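Side-chain contacts in periplasmic beta-glucosidase (Pseudomonas aeruginosa, PDB 6R5T), which probably hydrolyses terminal, non-reducing beta-D-glucosyl residues of sugars, releasing beta-D-glucose: residues 361-366 / 547-552; 5-10 / 316-321; 437-442 / 447-452. The protein carries 1 engineered substitution. All coordinates share one frame; numbering follows the deposited sequence.

In the fold
Interaction 2 lies in the N-terminal part of the enzyme, where helix 2-12 packs on helix 307-323, and the chain then runs on into helix 352-362 and the second domain that holds interactions 1 and 3. Interaction 3 falls within the long span between the two segments of interaction 1; their centres are 27 Å apart and their nearest atoms about 17 Å. Interaction 2 is remote from both, 47 Å and 48 Å between centres, and lies across the chain's centre from interaction 1. None of the three contributes a residue to the glycan pocket. Interaction 3 has E448, whose side chain is about 10 Å from a bound galactose.

Interaction 1 (361-366 / 547-552); sequences EGLVLL and NAIADV
L363 makes every direct contact here, reaching across to A548, I549 and V552 on one face of helix 545-553. The meeting is mainly apolar, and the CD1 methyl of L363 does the touching. With CG beside the backbone N (chi1 -56°) and CD1 continuing the extended line from CA (chi2 179°), this methyl becomes the far end of the side chain. It lies 3.6 Å from V552 CG2, and the two side chains lie alongside, running opposite ways, instead of meeting end to end. I549 offers its flank: L363 CD1 is 3.9 Å from I549 CA and 4.1 Å from I549 CG1. Leucine suits the place because a flexible, branched side chain can put one methyl against several helix atoms, while the beta-branched valine and isoleucine present methyl and methylene groups close to their own backbone.

The other kind of contact is van der Waals packing on a backbone oxygen: the same L363 CD1 lies 3.6 Å from A548 O, with no hydrogen bond. The leucine methyl thus rests on an oxygen that already accepts the helical bond from V552 N, at 3.1 Å.

Around this contact, V364 continues the chain as the start of strand 364-368, which runs antiparallel to strand 534-537 at the edge of the mixed sheet, with backbone bonds between V364 and E537 and between L366 and I535. V552 packs also on L536 of that strand. I549 meets V410 of helix 410-418, and A548 meets A359 and R360 of helix 352-362. D551 adds salt bridges to R356 and R360, so helix 545-553 is bound to helix 352-362 by charge as well as by packing, with L363 just past the end of the latter.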
loop_
_atom_site.group_PDB
_atom_site.type_symbol
_atom_site.label_atom_id
_atom_site.label_comp_id
_atom_site.label_asym_id
_atom_site.label_seq_id
_atom_site.Cartn_x
_atom_site.Cartn_y
_atom_site.Cartn_z
ATOM N N GLU A 361 -19.124 22.895 13.395
ATOM C CA GLU A 361 -17.762 22.784 13.917
ATOM C C GLU A 361 -16.857 21.937 13.025
ATOM O O GLU A 361 -15.653 22.097 13.139
ATOM C CB GLU A 361 -17.770 22.209 15.328
ATOM C CG GLU A 361 -18.492 23.089 16.352
ATOM C CD GLU A 361 -17.869 24.470 16.553
ATOM O OE1 GLU A 361 -16.641 24.616 16.283
ATOM O OE2 GLU A 361 -18.619 25.414 16.909
ATOM N N GLY A 362 -17.438 21.092 12.195
ATOM C CA GLY A 362 -16.697 20.121 11.368
ATOM C C GLY A 362 -16.349 20.684 9.992
ATOM O O GLY A 362 -15.530 20.063 9.267
ATOM N N LEU A 363 -16.972 21.791 9.598
ATOM C CA LEU A 363 -16.790 22.289 8.217
ATOM C C LEU A 363 -15.396 22.890 8.066
ATOM O O LEU A 363 -14.934 23.609 8.995
ATOM C CB LEU A 363 -17.857 23.336 7.898
ATOM C CG LEU A 363 -19.288 22.853 8.099
ATOM C CD1 LEU A 363 -20.239 23.989 7.767
ATOM C CD2 LEU A 363 -19.629 21.618 7.313
ATOM N N VAL A 364 -14.710 22.554 6.973
ATOM C CA VAL A 364 -13.291 22.945 6.807
ATOM C C VAL A 364 -13.187 23.879 5.624
ATOM O O VAL A 364 -13.500 23.486 4.462
ATOM C CB VAL A 364 -12.335 21.727 6.658
ATOM C CG1 VAL A 364 -10.907 22.210 6.552
ATOM C CG2 VAL A 364 -12.463 20.746 7.799
ATOM N N LEU A 365 -12.718 25.088 5.869
ATOM C CA LEU A 365 -12.456 26.015 4.750
ATOM C C LEU A 365 -11.108 25.664 4.152
ATOM O O LEU A 365 -10.064 25.766 4.827
ATOM C CB LEU A 365 -12.499 27.454 5.290
ATOM C CG LEU A 365 -12.314 28.525 4.224
ATOM C CD1 LEU A 365 -13.428 28.486 3.187
ATOM C CD2 LEU A 365 -12.262 29.896 4.884
ATOM N N LEU A 366 -11.086 25.234 2.906
ATOM C CA LEU A 366 -9.846 24.810 2.244
ATOM C C LEU A 366 -9.242 25.932 1.390
ATOM O O LEU A 366 -8.037 25.869 1.138
ATOM C CB LEU A 366 -10.130 23.581 1.394
ATOM C CG LEU A 366 -10.448 22.296 2.180
ATOM C CD1 LEU A 366 -10.758 21.173 1.253
ATOM C CD2 LEU A 366 -9.282 21.930 3.064
ATOM N N ASN A 547 -28.307 23.720 6.890
ATOM C CA ASN A 547 -28.388 24.948 7.729
ATOM C C ASN A 547 -27.016 25.305 8.295
ATOM O O ASN A 547 -26.615 26.489 8.255
ATOM C CB ASN A 547 -29.391 24.789 8.860
ATOM C CG ASN A 547 -30.831 24.981 8.433
ATOM O OD1 ASN A 547 -31.116 25.783 7.539
ATOM N ND2 ASN A 547 -31.738 24.246 9.111
ATOM N N ALA A 548 -26.222 24.319 8.709
ATOM C CA ALA A 548 -24.874 24.587 9.233
ATOM C C ALA A 548 -23.987 25.137 8.096
ATOM O O ALA A 548 -23.164 26.042 8.318
ATOM C CB ALA A 548 -24.315 23.355 9.879
ATOM N N ILE A 549 -24.135 24.580 6.894
ATOM C CA ILE A 549 -23.353 25.032 5.720
ATOM C C ILE A 549 -23.725 26.483 5.380
ATOM O O ILE A 549 -22.832 27.320 5.233
ATOM C CB ILE A 549 -23.519 24.053 4.554
ATOM C CG1 ILE A 549 -22.904 22.693 4.895
ATOM C CG2 ILE A 549 -22.937 24.641 3.293
ATOM C CD1 ILE A 549 -23.290 21.627 3.966
ATOM N N ALA A 550 -25.018 26.814 5.319
ATOM C CA ALA A 550 -25.420 28.206 5.103
ATOM C C ALA A 550 -24.899 29.112 6.218
ATOM O O ALA A 550 -24.485 30.221 5.897
ATOM C CB ALA A 550 -26.912 28.295 4.942
ATOM N N ASP A 551 -24.887 28.682 7.476
ATOM C CA ASP A 551 -24.352 29.469 8.592
ATOM C C ASP A 551 -22.909 29.860 8.288
ATOM O O ASP A 551 -22.543 31.005 8.549
ATOM C CB ASP A 551 -24.442 28.687 9.895
ATOM C CG ASP A 551 -25.853 28.527 10.447
ATOM O OD1 ASP A 551 -26.773 29.300 9.998
ATOM O OD2 ASP A 551 -26.026 27.597 11.265
ATOM N N VAL A 552 -22.098 28.946 7.748
ATOM C CA VAL A 552 -20.694 29.261 7.442
ATOM C C VAL A 552 -20.634 30.132 6.212
ATOM O O VAL A 552 -19.897 31.124 6.253
ATOM C CB VAL A 552 -19.872 27.976 7.277
ATOM C CG1 VAL A 552 -18.600 28.237 6.479
ATOM C CG2 VAL A 552 -19.626 27.439 8.664
#

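Interaction 2 (5-10 / 316-321); sequences RFIASL and DVLAAK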
loop_
_atom_site.group_PDB
_atom_site.type_symbol
_atom_site.label_atom_id
_atom_site.label_comp_id
_atom_site.label_asym_id
_atom_site.label_seq_id
_atom_site.Cartn_x
_atom_site.Cartn_y
_atom_site.Cartn_z
ATOM N N ARG A 5 -22.022 -13.316 42.043
ATOM C CA ARG A 5 -22.918 -14.287 42.728
ATOM C C ARG A 5 -24.186 -14.462 41.889
ATOM O O ARG A 5 -24.569 -15.600 41.658
ATOM C CB ARG A 5 -23.303 -13.839 44.144
ATOM C CG ARG A 5 -22.141 -13.795 45.133
ATOM C CD ARG A 5 -22.576 -13.887 46.591
ATOM N NE ARG A 5 -23.181 -15.198 46.805
ATOM C CZ ARG A 5 -24.314 -15.447 47.460
ATOM N NH1 ARG A 5 -25.004 -14.468 48.021
ATOM N NH2 ARG A 5 -24.756 -16.693 47.548
ATOM N N PHE A 6 -24.820 -13.366 41.490
ATOM C CA PHE A 6 -26.070 -13.343 40.689
ATOM C C PHE A 6 -25.817 -14.184 39.424
ATOM O O PHE A 6 -26.640 -15.049 39.096
ATOM C CB PHE A 6 -26.501 -11.915 40.318
ATOM C CG PHE A 6 -27.775 -11.854 39.522
ATOM C CD1 PHE A 6 -27.746 -11.952 38.132
ATOM C CD2 PHE A 6 -29.008 -11.746 40.137
ATOM C CE1 PHE A 6 -28.914 -11.951 37.383
ATOM C CE2 PHE A 6 -30.181 -11.750 39.382
ATOM C CZ PHE A 6 -30.133 -11.857 38.003
ATOM N N ILE A 7 -24.703 -13.925 38.742
ATOM C CA ILE A 7 -24.405 -14.592 37.446
ATOM C C ILE A 7 -24.123 -16.071 37.675
ATOM O O ILE A 7 -24.617 -16.892 36.920
ATOM C CB ILE A 7 -23.275 -13.878 36.669
ATOM C CG1 ILE A 7 -23.804 -12.511 36.217
ATOM C CG2 ILE A 7 -22.811 -14.727 35.504
ATOM C CD1 ILE A 7 -22.774 -11.576 35.648
ATOM N N ALA A 8 -23.351 -16.413 38.698
ATOM C CA ALA A 8 -23.023 -17.823 39.008
ATOM C C ALA A 8 -24.316 -18.566 39.386
ATOM O O ALA A 8 -24.463 -19.705 38.945
ATOM C CB ALA A 8 -22.005 -17.889 40.121
ATOM N N SER A 9 -25.226 -17.957 40.134
ATOM C CA SER A 9 -26.476 -18.619 40.565
ATOM C C SER A 9 -27.314 -18.854 39.312
ATOM O O SER A 9 -27.839 -19.970 39.122
ATOM C CB SER A 9 -27.225 -17.817 41.601
ATOM O OG SER A 9 -28.569 -18.299 41.790
ATOM N N LEU A 10 -27.420 -17.844 38.442
ATOM C CA LEU A 10 -28.206 -18.020 37.203
ATOM C C LEU A 10 -27.575 -19.103 36.328
ATOM O O LEU A 10 -28.310 -19.987 35.811
ATOM C CB LEU A 10 -28.343 -16.698 36.452
ATOM C CG LEU A 10 -29.118 -16.780 35.141
ATOM C CD1 LEU A 10 -30.494 -17.381 35.316
ATOM C CD2 LEU A 10 -29.310 -15.366 34.628
ATOM N N ASP A 316 -20.172 -13.761 29.799
ATOM C CA ASP A 316 -19.964 -12.414 29.245
ATOM C C ASP A 316 -21.291 -11.838 28.759
ATOM O O ASP A 316 -21.523 -10.623 28.946
ATOM C CB ASP A 316 -18.881 -12.452 28.163
ATOM C CG ASP A 316 -17.473 -12.719 28.647
ATOM O OD1 ASP A 316 -17.263 -12.685 29.874
ATOM O OD2 ASP A 316 -16.598 -13.001 27.770
ATOM N N VAL A 317 -22.159 -12.650 28.140
ATOM C CA VAL A 317 -23.463 -12.125 27.692
ATOM C C VAL A 317 -24.286 -11.703 28.923
ATOM O O VAL A 317 -24.883 -10.616 28.919
ATOM C CB VAL A 317 -24.195 -13.161 26.833
ATOM C CG1 VAL A 317 -25.609 -12.691 26.533
ATOM C CG2 VAL A 317 -23.412 -13.405 25.534
ATOM N N LEU A 318 -24.340 -12.576 29.937
ATOM C CA LEU A 318 -25.177 -12.313 31.121
ATOM C C LEU A 318 -24.650 -11.086 31.843
ATOM O O LEU A 318 -25.460 -10.269 32.299
ATOM C CB LEU A 318 -25.168 -13.558 32.025
ATOM C CG LEU A 318 -25.818 -14.810 31.436
ATOM C CD1 LEU A 318 -25.732 -15.926 32.466
ATOM C CD2 LEU A 318 -27.246 -14.578 30.988
ATOM N N ALA A 319 -23.353 -10.929 31.889
ATOM C CA ALA A 319 -22.754 -9.779 32.598
ATOM C C ALA A 319 -23.099 -8.484 31.850
ATOM O O ALA A 319 -23.337 -7.482 32.489
ATOM C CB ALA A 319 -21.280 -9.950 32.741
ATOM N N ALA A 320 -23.137 -8.491 30.524
ATOM C CA ALA A 320 -23.544 -7.292 29.771
ATOM C C ALA A 320 -24.994 -6.938 30.086
ATOM O O ALA A 320 -25.324 -5.757 30.307
ATOM C CB ALA A 320 -23.350 -7.505 28.298
ATOM N N LYS A 321 -25.866 -7.934 30.119
ATOM C CA LYS A 321 -27.288 -7.674 30.417
ATOM C C LYS A 321 -27.432 -7.145 31.848
ATOM O O LYS A 321 -28.287 -6.274 32.060
ATOM C CB LYS A 321 -28.032 -8.972 30.221
ATOM C CG LYS A 321 -28.086 -9.398 28.764
ATOM C CD LYS A 321 -28.819 -10.705 28.517
ATOM C CE LYS A 321 -28.926 -10.995 27.041
ATOM N NZ LYS A 321 -29.771 -12.166 26.734
#
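In the N-terminal, TIM-barrel-type domain of this family 3 glycosidase, helix 2-12 packs on helix 307-323 through I7, L10, L318 and A319. The two short segments run at 131° to one another, nearer antiparallel than parallel, with axes 10.3 Å apart at closest approach. I7 carries the tightest part. Its CD1, at the end of an extended chain whose CG1 stands beside the backbone N (chi1 -68°), comes 3.5 Å from A319 CA and 3.7 Å from A319 CB. Alanine fits here because so short a side chain lets the isoleucine methyl come right up to the helix backbone. The other branch, I7 CG2, passes more loosely by L318 CB at 4.4 Å. One turn on, L10 CD2 approaches L318 CD1 at 4.2 Å, and L318 packs also on M11.

Two charged side chains of 316-321 are engaged elsewhere: D316 pairs with R243, and K321 NZ bonds to Q22 and to backbone carbonyls of G47 and P73. The F6 ring also meets Y322 of helix 307-323. Between the segments no hydrogen bond or salt bridge forms, so across them the contact is one of hydrocarbon packing.

Interaction 3 (437-442 / 447-452); sequences AILDYL and PEVEVD
L439 spreads its two methyls over two valines of the loop that follows its helix. CD1 meets V451 tip to tip, 4.1 Å from V451 CG2 and equally far from V451 CG1, resting against both branches of the fork. CD2 instead lies 4.2 Å from V449 CG1, and there the leucine and valine side chains cross at about a right angle. The placement follows from a chi1 of -66°, which sets CG beside the backbone N and lets the end of the side chain approach the loop although its first bond does not aim there. V449 uses its other branch on the next turn of the helix, CG2 reaching L442 CB at 3.9 Å. Alternating valines suit an extended strip: V449 and V451 both face the helix, while E450 between them points elsewhere and its backbone O bonds to K428.

At the end of helix 436-442 the contact becomes polar. A water donates to L442 O at 2.7 Å and to E448 OE2 at 2.7 Å, joining the last turn to the loop. E448 OE2 is also bonded by Q481, and the extended side chain of E448 carries the carboxylate far enough for both. N443 secures the return of the chain through a hydrogen bond from V449 N to its OD1, and Y441 stacks on F600 of the second subunit.

The loop and helix share no direct hydrogen bond across these segments. Leucine-valine packing runs along the helix to its last turn, where the water adds a polar link; by donating to both oxygens it probably eases the closeness of a carbonyl and a carboxylate, the latter supported by Q481 too.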
loop_
_atom_site.group_PDB
_atom_site.type_symbol
_atom_site.label_atom_id
_atom_site.label_comp_id
_atom_site.label_asym_id
_atom_site.label_seq_id
_atom_site.Cartn_x
_atom_site.Cartn_y
_atom_site.Cartn_z
ATOM N N ALA A 437 -22.063 2.354 -15.313
ATOM C CA ALA A 437 -21.705 1.183 -14.474
ATOM C C ALA A 437 -21.616 1.625 -13.011
ATOM O O ALA A 437 -21.941 0.842 -12.119
ATOM C CB ALA A 437 -20.416 0.531 -14.932
ATOM N N ILE A 438 -21.124 2.843 -12.767
ATOM C CA ILE A 438 -21.088 3.390 -11.387
ATOM C C ILE A 438 -22.498 3.712 -10.893
ATOM O O ILE A 438 -22.821 3.361 -9.731
ATOM C CB ILE A 438 -20.115 4.584 -11.316
ATOM C CG1 ILE A 438 -18.695 4.052 -11.552
ATOM C CG2 ILE A 438 -20.270 5.286 -9.977
ATOM C CD1 ILE A 438 -17.679 5.142 -11.584
ATOM N N LEU A 439 -23.350 4.297 -11.748
ATOM C CA LEU A 439 -24.751 4.513 -11.326
ATOM C C LEU A 439 -25.391 3.163 -11.030
ATOM O O LEU A 439 -26.177 3.108 -10.073
ATOM C CB LEU A 439 -25.543 5.236 -12.406
ATOM C CG LEU A 439 -25.134 6.669 -12.707
ATOM C CD1 LEU A 439 -26.003 7.228 -13.842
ATOM C CD2 LEU A 439 -25.266 7.552 -11.496
ATOM N N ASP A 440 -25.115 2.132 -11.820
ATOM C CA ASP A 440 -25.698 0.787 -11.594
ATOM C C ASP A 440 -25.277 0.243 -10.228
ATOM O O ASP A 440 -26.112 -0.299 -9.464
ATOM C CB ASP A 440 -25.281 -0.212 -12.661
ATOM C CG ASP A 440 -25.784 0.142 -14.054
ATOM O OD1 ASP A 440 -26.742 0.942 -14.160
ATOM O OD2 ASP A 440 -25.174 -0.426 -15.001
ATOM N N TYR A 441 -24.007 0.421 -9.892
ATOM C CA TYR A 441 -23.513 0.038 -8.564
ATOM C C TYR A 441 -24.272 0.811 -7.456
ATOM O O TYR A 441 -24.719 0.220 -6.451
ATOM C CB TYR A 441 -22.026 0.368 -8.507
ATOM C CG TYR A 441 -21.453 0.080 -7.168
ATOM C CD1 TYR A 441 -21.080 -1.221 -6.840
ATOM C CD2 TYR A 441 -21.278 1.092 -6.255
ATOM C CE1 TYR A 441 -20.547 -1.497 -5.589
ATOM C CE2 TYR A 441 -20.780 0.825 -5.001
ATOM C CZ TYR A 441 -20.392 -0.467 -4.694
ATOM O OH TYR A 441 -19.829 -0.742 -3.497
ATOM N N LEU A 442 -24.350 2.134 -7.571
ATOM C CA LEU A 442 -24.907 2.975 -6.495
ATOM C C LEU A 442 -26.411 2.728 -6.294
ATOM O O LEU A 442 -26.906 2.951 -5.184
ATOM C CB LEU A 442 -24.640 4.444 -6.790
ATOM C CG LEU A 442 -23.156 4.805 -6.776
ATOM C CD1 LEU A 442 -23.039 6.170 -7.377
ATOM C CD2 LEU A 442 -22.578 4.699 -5.348
ATOM N N PRO A 447 -32.546 2.127 -4.379
ATOM C CA PRO A 447 -32.390 3.250 -5.290
ATOM C C PRO A 447 -31.993 4.473 -4.461
ATOM O O PRO A 447 -32.822 5.064 -3.893
ATOM C CB PRO A 447 -33.790 3.419 -5.881
ATOM C CG PRO A 447 -34.688 2.981 -4.748
ATOM C CD PRO A 447 -33.958 1.774 -4.195
ATOM N N GLU A 448 -30.700 4.781 -4.428
ATOM C CA GLU A 448 -30.153 5.839 -3.547
ATOM C C GLU A 448 -29.762 7.077 -4.344
ATOM O O GLU A 448 -29.462 8.071 -3.702
ATOM C CB GLU A 448 -28.959 5.280 -2.757
ATOM C CG GLU A 448 -29.439 4.284 -1.726
ATOM C CD GLU A 448 -28.444 3.622 -0.785
ATOM O OE1 GLU A 448 -28.935 2.967 0.151
ATOM O OE2 GLU A 448 -27.196 3.673 -1.009
ATOM N N VAL A 449 -29.689 6.992 -5.671
ATOM C CA VAL A 449 -29.235 8.104 -6.525
ATOM C C VAL A 449 -30.315 8.386 -7.563
ATOM O O VAL A 449 -30.513 7.537 -8.400
ATOM C CB VAL A 449 -27.898 7.781 -7.194
ATOM C CG1 VAL A 449 -27.477 8.849 -8.176
ATOM C CG2 VAL A 449 -26.843 7.583 -6.109
ATOM N N GLU A 450 -30.787 9.626 -7.555
ATOM C CA GLU A 450 -31.742 10.155 -8.556
ATOM C C GLU A 450 -30.962 10.436 -9.826
ATOM O O GLU A 450 -29.973 11.211 -9.810
ATOM C CB GLU A 450 -32.406 11.441 -8.079
ATOM C CG GLU A 450 -33.040 11.338 -6.701
ATOM C CD GLU A 450 -34.319 12.139 -6.476
ATOM O OE1 GLU A 450 -34.736 12.276 -5.297
ATOM O OE2 GLU A 450 -34.920 12.602 -7.481
ATOM N N VAL A 451 -31.358 9.809 -10.912
ATOM C CA VAL A 451 -30.701 9.982 -12.207
ATOM C C VAL A 451 -31.608 10.902 -13.025
ATOM O O VAL A 451 -32.809 10.561 -13.274
ATOM C CB VAL A 451 -30.467 8.606 -12.849
ATOM C CG1 VAL A 451 -29.823 8.750 -14.197
ATOM C CG2 VAL A 451 -29.616 7.725 -11.922
ATOM N N ASP A 452 -31.089 12.069 -13.370
ATOM C CA ASP A 452 -31.750 12.953 -14.336
ATOM C C ASP A 452 -31.646 12.229 -15.663
ATOM O O ASP A 452 -30.565 11.821 -16.078
ATOM C CB ASP A 452 -31.067 14.310 -14.365
ATOM C CG ASP A 452 -31.832 15.353 -15.163
ATOM O OD1 ASP A 452 -32.113 15.109 -16.369
ATOM O OD2 ASP A 452 -32.086 16.400 -14.589
HETATM O O HOH W 1 -25.673 4.214 -3.173
#